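Local coordinates for protein acidocalcisomal pyrophosphatase (Trypanosoma brucei brucei, PDB 5C5V) that probably hydrolyses inorganic pyrophosphate to phosphate with the help of magnesium ions, and here holds the non-hydrolysed analogue imidodiphosphate beside bound magnesium, at residues A[99-104]-A[110-115]; A[127-132]-A[331-336]; A[166-171]-A[175-180]. All coordinates share one frame; numbering follows the deposited sequence.

Contact 1. Residues A[99-104]-A[110-115]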
loop_
_atom_site.group_PDB
_atom_site.type_symbol
_atom_site.label_atom_id
_atom_site.label_comp_id
_atom_site.label_asym_id
_atom_site.label_seq_id
_atom_site.Cartn_x
_atom_site.Cartn_y
_atom_site.Cartn_z
ATOM N N HIS A 99 -19.469 6.032 -25.480
ATOM C CA HIS A 99 -19.129 6.754 -26.698
ATOM C C HIS A 99 -19.274 8.258 -26.509
ATOM O O HIS A 99 -20.246 8.721 -25.916
ATOM C CB HIS A 99 -19.997 6.279 -27.856
ATOM C CG HIS A 99 -19.499 5.019 -28.491
ATOM N ND1 HIS A 99 -20.341 4.064 -29.014
ATOM C CD2 HIS A 99 -18.237 4.571 -28.708
ATOM C CE1 HIS A 99 -19.623 3.067 -29.502
ATOM N NE2 HIS A 99 -18.343 3.351 -29.330
ATOM N N GLU A 100 -18.318 9.012 -27.044
ATOM C CA GLU A 100 -18.393 10.460 -27.029
ATOM C C GLU A 100 -18.991 10.980 -28.329
ATOM O O GLU A 100 -18.766 10.426 -29.397
ATOM C CB GLU A 100 -17.003 11.060 -26.812
ATOM C CG GLU A 100 -16.308 10.557 -25.562
ATOM C CD GLU A 100 -14.872 11.024 -25.463
ATOM O OE1 GLU A 100 -14.025 10.494 -26.227
ATOM O OE2 GLU A 100 -14.585 11.926 -24.646
ATOM N N LYS A 101 -19.772 12.045 -28.214
ATOM C CA LYS A 101 -20.178 12.861 -29.346
ATOM C C LYS A 101 -19.582 14.247 -29.121
ATOM O O LYS A 101 -20.055 14.983 -28.250
ATOM C CB LYS A 101 -21.695 12.925 -29.458
ATOM C CG LYS A 101 -22.371 11.577 -29.619
ATOM C CD LYS A 101 -22.032 10.938 -30.959
ATOM C CE LYS A 101 -22.723 9.591 -31.106
ATOM N NZ LYS A 101 -22.587 8.987 -32.473
ATOM N N GLY A 102 -18.515 14.573 -29.859
ATOM C CA GLY A 102 -17.755 15.814 -29.662
ATOM C C GLY A 102 -18.667 17.005 -29.829
ATOM O O GLY A 102 -19.827 16.819 -30.228
ATOM N N GLU A 103 -18.179 18.217 -29.550
ATOM C CA GLU A 103 -16.773 18.474 -29.231
ATOM C C GLU A 103 -16.602 18.901 -27.768
ATOM O O GLU A 103 -17.342 19.750 -27.269
ATOM C CB GLU A 103 -16.208 19.551 -30.161
ATOM C CG GLU A 103 -14.955 20.223 -29.645
ATOM C CD GLU A 103 -14.549 21.444 -30.469
ATOM O OE1 GLU A 103 -15.225 21.734 -31.488
ATOM O OE2 GLU A 103 -13.538 22.105 -30.109
ATOM N N MET A 104 -15.630 18.310 -27.085
ATOM C CA MET A 104 -15.494 18.512 -25.646
ATOM C C MET A 104 -15.340 19.982 -25.280
ATOM O O MET A 104 -14.660 20.731 -25.973
ATOM C CB MET A 104 -14.306 17.725 -25.099
ATOM C CG MET A 104 -14.331 17.577 -23.585
ATOM S SD MET A 104 -13.057 16.435 -23.014
ATOM C CE MET A 104 -13.332 16.435 -21.242
ATOM N N ARG A 110 -21.383 15.158 -25.522
ATOM C CA ARG A 110 -22.160 14.183 -24.764
ATOM C C ARG A 110 -21.342 12.916 -24.544
ATOM O O ARG A 110 -20.531 12.526 -25.391
ATOM C CB ARG A 110 -23.476 13.832 -25.485
ATOM C CG ARG A 110 -24.518 14.946 -25.527
ATOM C CD ARG A 110 -25.052 15.262 -24.144
ATOM N NE ARG A 110 -26.109 16.272 -24.180
ATOM C CZ ARG A 110 -25.900 17.564 -24.411
ATOM N NH1 ARG A 110 -24.666 18.010 -24.622
ATOM N NH2 ARG A 110 -26.919 18.408 -24.428
ATOM N N VAL A 111 -21.531 12.291 -23.387
ATOM C CA VAL A 111 -20.994 10.961 -23.157
ATOM C C VAL A 111 -22.146 9.971 -23.066
ATOM O O VAL A 111 -22.947 10.020 -22.135
ATOM C CB VAL A 111 -20.151 10.880 -21.879
ATOM C CG1 VAL A 111 -19.565 9.490 -21.756
ATOM C CG2 VAL A 111 -19.047 11.945 -21.887
ATOM N N LEU A 112 -22.222 9.080 -24.049
ATOM C CA LEU A 112 -23.314 8.125 -24.149
ATOM C C LEU A 112 -22.901 6.756 -23.644
ATOM O O LEU A 112 -21.738 6.370 -23.777
ATOM C CB LEU A 112 -23.806 8.011 -25.600
ATOM C CG LEU A 112 -24.593 9.198 -26.155
ATOM C CD1 LEU A 112 -23.722 10.437 -26.153
ATOM C CD2 LEU A 112 -25.144 8.905 -27.562
ATOM N N TYR A 113 -23.868 6.032 -23.078
ATOM C CA TYR A 113 -23.648 4.701 -22.539
ATOM C C TYR A 113 -24.444 3.642 -23.287
ATOM O O TYR A 113 -25.588 3.866 -23.690
ATOM C CB TYR A 113 -24.004 4.659 -21.058
ATOM C CG TYR A 113 -23.063 5.470 -20.187
ATOM C CD1 TYR A 113 -22.106 4.853 -19.389
ATOM C CD2 TYR A 113 -23.138 6.855 -20.171
ATOM C CE1 TYR A 113 -21.238 5.607 -18.587
ATOM C CE2 TYR A 113 -22.294 7.606 -19.396
ATOM C CZ TYR A 113 -21.346 6.982 -18.604
ATOM O OH TYR A 113 -20.527 7.757 -17.838
ATOM N N PHE A 114 -23.825 2.483 -23.473
ATOM C CA PHE A 114 -24.471 1.359 -24.113
ATOM C C PHE A 114 -24.247 0.072 -23.344
ATOM O O PHE A 114 -23.346 -0.025 -22.518
ATOM C CB PHE A 114 -23.953 1.188 -25.535
ATOM C CG PHE A 114 -24.183 2.377 -26.410
ATOM C CD1 PHE A 114 -25.232 2.388 -27.319
ATOM C CD2 PHE A 114 -23.348 3.487 -26.331
ATOM C CE1 PHE A 114 -25.449 3.479 -28.130
ATOM C CE2 PHE A 114 -23.561 4.583 -27.144
ATOM C CZ PHE A 114 -24.619 4.579 -28.047
ATOM N N PHE A 115 -25.076 -0.918 -23.637
ATOM C CA PHE A 115 -24.822 -2.285 -23.225
ATOM C C PHE A 115 -24.494 -3.078 -24.466
ATOM O O PHE A 115 -25.174 -2.963 -25.481
ATOM C CB PHE A 115 -26.022 -2.917 -22.516
ATOM C CG PHE A 115 -26.134 -2.549 -21.071
ATOM C CD1 PHE A 115 -25.291 -1.606 -20.520
ATOM C CD2 PHE A 115 -27.068 -3.159 -20.259
ATOM C CE1 PHE A 115 -25.391 -1.276 -19.192
ATOM C CE2 PHE A 115 -27.167 -2.823 -18.926
ATOM C CZ PHE A 115 -26.330 -1.883 -18.393
#

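Contact 2. Residues A[127-132]-A[331-336]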
loop_
_atom_site.group_PDB
_atom_site.type_symbol
_atom_site.label_atom_id
_atom_site.label_comp_id
_atom_site.label_asym_id
_atom_site.label_seq_id
_atom_site.Cartn_x
_atom_site.Cartn_y
_atom_site.Cartn_z
ATOM N N SER A 127 -29.154 4.122 -19.856
ATOM C CA SER A 127 -28.955 5.303 -19.032
ATOM C C SER A 127 -27.961 5.018 -17.917
ATOM O O SER A 127 -28.143 4.068 -17.166
ATOM C CB SER A 127 -30.277 5.775 -18.438
ATOM O OG SER A 127 -30.019 6.721 -17.413
ATOM N N PRO A 128 -26.904 5.837 -17.803
ATOM C CA PRO A 128 -25.960 5.632 -16.699
ATOM C C PRO A 128 -26.669 5.772 -15.356
ATOM O O PRO A 128 -26.319 5.126 -14.385
ATOM C CB PRO A 128 -24.944 6.757 -16.896
ATOM C CG PRO A 128 -25.698 7.810 -17.603
ATOM C CD PRO A 128 -26.603 7.069 -18.549
ATOM N N TRP A 129 -27.687 6.617 -15.322
ATOM C CA TRP A 129 -28.503 6.819 -14.135
ATOM C C TRP A 129 -29.381 5.602 -13.806
ATOM O O TRP A 129 -29.360 5.094 -12.687
ATOM C CB TRP A 129 -29.367 8.059 -14.347
ATOM C CG TRP A 129 -30.145 8.517 -13.163
ATOM C CD1 TRP A 129 -29.980 8.134 -11.864
ATOM C CD2 TRP A 129 -31.220 9.466 -13.171
ATOM N NE1 TRP A 129 -30.883 8.790 -11.057
ATOM C CE2 TRP A 129 -31.664 9.605 -11.838
ATOM C CE3 TRP A 129 -31.853 10.204 -14.176
ATOM C CZ2 TRP A 129 -32.717 10.452 -11.487
ATOM C CZ3 TRP A 129 -32.896 11.037 -13.827
ATOM C CH2 TRP A 129 -33.313 11.160 -12.492
ATOM N N HIS A 130 -30.150 5.119 -14.777
ATOM C CA HIS A 130 -31.130 4.085 -14.460
ATOM C C HIS A 130 -30.600 2.674 -14.613
ATOM O O HIS A 130 -31.035 1.783 -13.907
ATOM C CB HIS A 130 -32.382 4.251 -15.322
ATOM C CG HIS A 130 -32.963 5.629 -15.257
ATOM N ND1 HIS A 130 -33.259 6.248 -14.065
ATOM C CD2 HIS A 130 -33.285 6.507 -16.235
ATOM C CE1 HIS A 130 -33.741 7.454 -14.309
ATOM N NE2 HIS A 130 -33.762 7.637 -15.615
ATOM N N ASP A 131 -29.669 2.460 -15.529
ATOM C CA ASP A 131 -29.350 1.095 -15.925
ATOM C C ASP A 131 -28.063 0.520 -15.325
ATOM O O ASP A 131 -27.867 -0.694 -15.356
ATOM C CB ASP A 131 -29.303 1.024 -17.442
ATOM C CG ASP A 131 -30.655 1.295 -18.052
ATOM O OD1 ASP A 131 -31.614 0.594 -17.675
ATOM O OD2 ASP A 131 -30.769 2.231 -18.866
ATOM N N ILE A 132 -27.201 1.369 -14.781
ATOM C CA ILE A 132 -26.046 0.880 -14.034
ATOM C C ILE A 132 -26.465 0.537 -12.612
ATOM O O ILE A 132 -27.033 1.377 -11.922
ATOM C CB ILE A 132 -24.902 1.906 -13.998
ATOM C CG1 ILE A 132 -24.396 2.180 -15.415
ATOM C CG2 ILE A 132 -23.764 1.392 -13.135
ATOM C CD1 ILE A 132 -23.349 3.275 -15.480
ATOM N N HIS A 331 -36.715 4.366 -7.089
ATOM C CA HIS A 331 -37.681 3.336 -7.482
ATOM C C HIS A 331 -39.034 3.989 -7.698
ATOM O O HIS A 331 -39.732 3.676 -8.662
ATOM C CB HIS A 331 -37.808 2.227 -6.426
ATOM C CG HIS A 331 -36.787 1.133 -6.555
ATOM N ND1 HIS A 331 -36.849 0.158 -7.525
ATOM C CD2 HIS A 331 -35.685 0.857 -5.819
ATOM C CE1 HIS A 331 -35.822 -0.663 -7.395
ATOM N NE2 HIS A 331 -35.105 -0.266 -6.362
ATOM N N ASN A 332 -39.406 4.899 -6.800
ATOM C CA ASN A 332 -40.693 5.583 -6.917
ATOM C C ASN A 332 -40.731 6.469 -8.153
ATOM O O ASN A 332 -41.764 6.588 -8.823
ATOM C CB ASN A 332 -41.001 6.412 -5.665
ATOM C CG ASN A 332 -42.412 6.994 -5.681
ATOM O OD1 ASN A 332 -42.605 8.178 -5.962
ATOM N ND2 ASN A 332 -43.397 6.162 -5.380
ATOM N N LEU A 333 -39.602 7.094 -8.455
ATOM C CA LEU A 333 -39.533 7.981 -9.598
ATOM C C LEU A 333 -39.680 7.218 -10.915
ATOM O O LEU A 333 -40.532 7.552 -11.748
ATOM C CB LEU A 333 -38.221 8.764 -9.584
ATOM C CG LEU A 333 -37.954 9.627 -10.816
ATOM C CD1 LEU A 333 -38.720 10.934 -10.731
ATOM C CD2 LEU A 333 -36.467 9.883 -10.991
ATOM N N LEU A 334 -38.849 6.192 -11.094
ATOM C CA LEU A 334 -38.762 5.486 -12.371
ATOM C C LEU A 334 -39.804 4.387 -12.528
ATOM O O LEU A 334 -40.521 4.358 -13.529
ATOM C CB LEU A 334 -37.357 4.889 -12.570
ATOM C CG LEU A 334 -37.142 4.144 -13.898
ATOM C CD1 LEU A 334 -37.335 5.042 -15.107
ATOM C CD2 LEU A 334 -35.764 3.509 -13.947
ATOM N N LYS A 335 -39.858 3.473 -11.563
ATOM C CA LYS A 335 -40.746 2.312 -11.642
ATOM C C LYS A 335 -42.207 2.707 -11.459
ATOM O O LYS A 335 -43.048 2.399 -12.292
ATOM C CB LYS A 335 -40.370 1.265 -10.591
ATOM C CG LYS A 335 -38.890 0.962 -10.505
ATOM C CD LYS A 335 -38.358 0.410 -11.806
ATOM C CE LYS A 335 -36.950 -0.139 -11.626
ATOM N NZ LYS A 335 -36.392 -0.652 -12.914
ATOM N N VAL A 336 -42.504 3.394 -10.362
ATOM C CA VAL A 336 -43.877 3.775 -10.048
ATOM C C VAL A 336 -44.402 4.932 -10.898
ATOM O O VAL A 336 -45.484 4.845 -11.465
ATOM C CB VAL A 336 -44.016 4.158 -8.563
ATOM C CG1 VAL A 336 -45.451 4.563 -8.240
ATOM C CG2 VAL A 336 -43.576 3.005 -7.685
#

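Contact 3. Residues A[166-171]-A[175-180]. With MG (magnesium ion), chain F.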
loop_
_atom_site.group_PDB
_atom_site.type_symbol
_atom_site.label_atom_id
_atom_site.label_comp_id
_atom_site.label_asym_id
_atom_site.label_seq_id
_atom_site.Cartn_x
_atom_site.Cartn_y
_atom_site.Cartn_z
ATOM N N PHE A 166 -19.044 18.515 -15.594
ATOM C CA PHE A 166 -19.888 17.546 -16.254
ATOM C C PHE A 166 -20.918 17.012 -15.260
ATOM O O PHE A 166 -20.677 17.024 -14.054
ATOM C CB PHE A 166 -19.053 16.419 -16.834
ATOM C CG PHE A 166 -18.111 16.865 -17.909
ATOM C CD1 PHE A 166 -16.742 16.892 -17.687
ATOM C CD2 PHE A 166 -18.593 17.274 -19.136
ATOM C CE1 PHE A 166 -15.877 17.301 -18.678
ATOM C CE2 PHE A 166 -17.735 17.677 -20.136
ATOM C CZ PHE A 166 -16.372 17.704 -19.909
ATOM N N GLU A 167 -22.060 16.580 -15.791
ATOM C CA GLU A 167 -23.218 16.126 -15.032
ATOM C C GLU A 167 -23.988 15.109 -15.872
ATOM O O GLU A 167 -24.075 15.242 -17.092
ATOM C CB GLU A 167 -24.170 17.281 -14.701
ATOM C CG GLU A 167 -23.801 18.142 -13.512
ATOM C CD GLU A 167 -24.864 19.205 -13.201
ATOM O OE1 GLU A 167 -25.916 19.231 -13.892
ATOM O OE2 GLU A 167 -24.641 20.021 -12.263
ATOM N N ILE A 168 -24.565 14.111 -15.222
ATOM C CA ILE A 168 -25.571 13.292 -15.867
ATOM C C ILE A 168 -26.738 14.196 -16.252
ATOM O O ILE A 168 -27.240 14.933 -15.405
ATOM C CB ILE A 168 -26.060 12.166 -14.947
ATOM C CG1 ILE A 168 -24.907 11.196 -14.650
ATOM C CG2 ILE A 168 -27.246 11.474 -15.563
ATOM C CD1 ILE A 168 -25.279 10.072 -13.709
ATOM N N ALA A 169 -27.118 14.198 -17.528
ATOM C CA ALA A 169 -28.224 15.038 -17.979
ATOM C C ALA A 169 -29.560 14.368 -17.635
ATOM O O ALA A 169 -30.087 13.540 -18.396
ATOM C CB ALA A 169 -28.125 15.318 -19.469
ATOM N N THR A 170 -30.109 14.738 -16.486
ATOM C CA THR A 170 -31.320 14.115 -15.978
ATOM C C THR A 170 -32.517 14.440 -16.859
ATOM O O THR A 170 -33.555 13.790 -16.786
ATOM C CB THR A 170 -31.597 14.568 -14.538
ATOM O OG1 THR A 170 -31.665 16.003 -14.501
ATOM C CG2 THR A 170 -30.464 14.119 -13.626
ATOM N N GLY A 171 -32.365 15.450 -17.703
ATOM C CA GLY A 171 -33.477 15.918 -18.509
ATOM C C GLY A 171 -33.538 15.310 -19.894
ATOM O O GLY A 171 -34.499 15.523 -20.611
ATOM N N ASN A 175 -30.096 9.856 -20.536
ATOM C CA ASN A 175 -29.339 10.593 -19.531
ATOM C C ASN A 175 -27.832 10.592 -19.770
ATOM O O ASN A 175 -27.053 10.220 -18.899
ATOM C CB ASN A 175 -29.643 10.034 -18.143
ATOM C CG ASN A 175 -31.121 9.866 -17.907
ATOM O OD1 ASN A 175 -31.606 8.751 -17.772
ATOM N ND2 ASN A 175 -31.849 10.968 -17.877
ATOM N N PRO A 176 -27.421 10.993 -20.973
ATOM C CA PRO A 176 -25.993 11.074 -21.243
ATOM C C PRO A 176 -25.318 12.088 -20.325
ATOM O O PRO A 176 -25.988 12.941 -19.739
ATOM C CB PRO A 176 -25.943 11.530 -22.700
ATOM C CG PRO A 176 -27.235 12.266 -22.905
ATOM C CD PRO A 176 -28.226 11.479 -22.107
ATOM N N ILE A 177 -24.004 11.990 -20.190
ATOM C CA ILE A 177 -23.283 13.020 -19.464
ATOM C C ILE A 177 -23.041 14.216 -20.370
ATOM O O ILE A 177 -22.662 14.082 -21.532
ATOM C CB ILE A 177 -21.975 12.499 -18.914
ATOM C CG1 ILE A 177 -22.263 11.658 -17.671
ATOM C CG2 ILE A 177 -21.067 13.658 -18.557
ATOM C CD1 ILE A 177 -21.061 10.883 -17.165
ATOM N N LYS A 178 -23.302 15.393 -19.827
ATOM C CA LYS A 178 -23.032 16.632 -20.531
ATOM C C LYS A 178 -22.344 17.633 -19.607
ATOM O O LYS A 178 -22.229 17.411 -18.391
ATOM C CB LYS A 178 -24.321 17.230 -21.084
ATOM C CG LYS A 178 -25.213 17.835 -20.026
ATOM C CD LYS A 178 -26.477 18.403 -20.660
ATOM C CE LYS A 178 -27.242 19.299 -19.701
ATOM N NZ LYS A 178 -27.960 20.387 -20.433
ATOM N N GLN A 179 -21.866 18.726 -20.187
ATOM C CA GLN A 179 -21.351 19.799 -19.364
ATOM C C GLN A 179 -22.508 20.708 -18.961
ATOM O O GLN A 179 -23.305 21.139 -19.798
ATOM C CB GLN A 179 -20.256 20.584 -20.091
ATOM C CG GLN A 179 -19.462 21.486 -19.161
ATOM C CD GLN A 179 -18.174 21.998 -19.776
ATOM O OE1 GLN A 179 -17.803 21.624 -20.888
ATOM N NE2 GLN A 179 -17.490 22.873 -19.051
ATOM N N ASP A 180 -22.614 20.968 -17.665
ATOM C CA ASP A 180 -23.595 21.904 -17.152
ATOM C C ASP A 180 -23.392 23.282 -17.794
ATOM O O ASP A 180 -22.277 23.638 -18.187
ATOM C CB ASP A 180 -23.487 21.979 -15.628
ATOM C CG ASP A 180 -24.653 22.689 -14.995
ATOM O OD1 ASP A 180 -25.696 22.868 -15.669
ATOM O OD2 ASP A 180 -24.529 23.068 -13.810
HETATM MG MG MG F . -25.822 20.892 -10.598
HETATM O O HOH W 1 -27.501 19.901 -11.662
HETATM O O HOH W 2 -26.347 22.595 -11.599
HETATM O O HOH W 3 -27.289 21.861 -9.429
#

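Contact 1. Residues A[99-104]-A[110-115]
His99 turns the edge of its imidazole toward the face of the Phe114 ring, an offset T-shaped pair with centroids 5.5 Å apart and planes at 63°. The closest atoms are His99 ND1 and Phe114 CE2, at 3.8 Å, and His99 CB lies near that same CE2, so the histidine reaches its partner with the first part of its side chain as well as with its ring. Both residues carry CG anti to the carbonyl carbon (chi1 -82° for His99), and the two side chains cross at about a right angle. Beside this pair Lys101 and Leu112 also cross at about a right angle, but through aliphatic groups: Lys101 CG meets Leu112 CD1 at 3.9 Å. The lysine chain bends at its second torsion and carries its amine off from the other strand.

All of this rests on an antiparallel beta hairpin made by strands 94-101 and 110-117, at one side of a three-stranded sheet that ends with 123-126. His99-Leu112 and Lys101-Arg110 are hydrogen-bonded pairs, while Glu100-Val111 between them is a non-hydrogen-bonded pair. His99 is tied both ways, its N giving to Leu112 O at 2.9 Å and its O receiving Leu112 N at 2.7 Å. Lys101 N to Arg110 O is 3.0 Å, and the return bond completes the second ring. Between the two rings, Glu100 CA approaches Arg110 O at 3.4 Å in a CA-H...O contact.

His99, Lys101, Arg110 and Leu112 share one face of the sheet; Glu100 and Val111 share the other. Arg110 leads its guanidinium away from strand 99-101 to a salt bridge with Glu172, and its NH1 also bonds Pro107 O, whereas Glu100 OE2 is bonded to the hydroxyl of Tyr109.

Contact 2. Residues A[127-132]-A[331-336]
His130 meets Leu334 from its first side-chain atom onward. Its CB lies 3.7 Å from Leu334 CD2, and CG keeps the same methyl close, so CD2 sits beside the base of the imidazole. At the next atom, ND1 is also 3.7 Å from Leu334 CD2, while its polar partner is the indole NE1 of Trp330. Over the middle of the ring sits the other leucine methyl: Leu334 CD1 stands 4.3 Å from the centroid and only 2° off the ring normal, a CH-pi contact. Trp129 CB covers the opposite face, so the imidazole is sandwiched between aliphatic groups. CE1 leans over the Trp129 ring near its rim, and the tip, NE2, is bonded to Gly340 O. With an N-H donor at ND1 and a carbonyl at NE2, the bonds are consistent with a proton on NE2, and together they should fix the ring's rotation.

The histidine belongs to a short, weakly bonded helical turn of about 128-131, which packs on the C-terminal end of helix 316-336. Ser127 is its N-cap: Ser127 OG accepts from His130 N at 3.1 Å, with a weak further bond from Trp129 N. Ser127 N in turn donates to Asp131 OD2 at 2.7 Å, using the carboxylate's anti lone pair.

Trp129 makes the second side-chain contact. With CG anti to the backbone N (chi1 -173°), the indole swings over so that its CH2 lies 3.7 Å from Leu333 CD2, the two side chains crossing at about a right angle. Its NE1 is engaged by Thr204 O. On the same helix as the leucines, the ring of His331 meets that of Phe87 of a second subunit, planes about 25° apart.

Contact 3. Residues A[166-171]-A[175-180]
Glu167 and Asp180 lay their carboxylates against each other at the open end of an antiparallel beta hairpin, strands 166-168 and 177-182, within the inorganic pyrophosphatase fold. At the centre is a magnesium ion; its first shell holds Glu167 OE2 at 2.2 Å, three waters and two atoms from elsewhere, making six in all. Glu167 also touches the bound imidodiphosphate, so this edge of the hairpin lines the active-site pocket.

Asp180 belongs to the second shell: its OD2 accepts from a metal-bound water at 2.9 Å rather than gripping the ion. The two carboxylates are stacked with planes 24° apart, and Glu167 OE2 and Asp180 OD2, 3.4 Å apart, are both acceptors with no hydrogen bond between them. Each has its own partners: the magnesium and Lys165 NZ meet Glu167 OE2, and Arg187 makes a salt bridge to Asp180 OD2. Glu167 reaches the ion because its chain runs extended beyond CG (chi2 -176°).

Backbone bonds fix the strand from which that side chain extends. Glu167 N donates to Lys178 O at 2.7 Å, and Glu167 O receives Lys178 N at 2.8 Å. Alongside, the aliphatic stem of Lys178 passes over Ala169, with Lys178 CD 3.7 Å from Ala169 CB. On the other face of the hairpin, Phe166 and Ile168 pack on Ile177, and the Phe166 ring has its edge toward the backbone of Lys178 and Gln179.

Toward the turn, Ala169 N bonds Pro176 O, and the Asn175 amide closes the hairpin, its OD1 bonded to Ser127 OG. Asn175 ND2 donates to Ala169 O at 3.2 Å, and the bond is fairly straight at 167°, with the acceptor lying in the amide plane.

After the N-terminal helices, the chain forms strand 94-101 and turns through residues 105-109; contact 1 closes this short loop. Strand 123-126 then leads into contact 2, which spans the 198 residues between 132 and 331 and brings the start of that span to the end of helix 316-336. Contact 3 lies within this span, closing the tight loop 172-174. Contact 1 comes before both and crosses neither. The three nevertheless meet in space: Val111 N of contact 1 is probably hydrogen-bonded to Ile177 O of contact 3 at 2.8 Å, Tyr113 packs on Pro128 of contact 2, and Asn175 of contact 3 sits against Trp129. Thus two hairpins and the C-terminal helix are joined around the 128-131 turn.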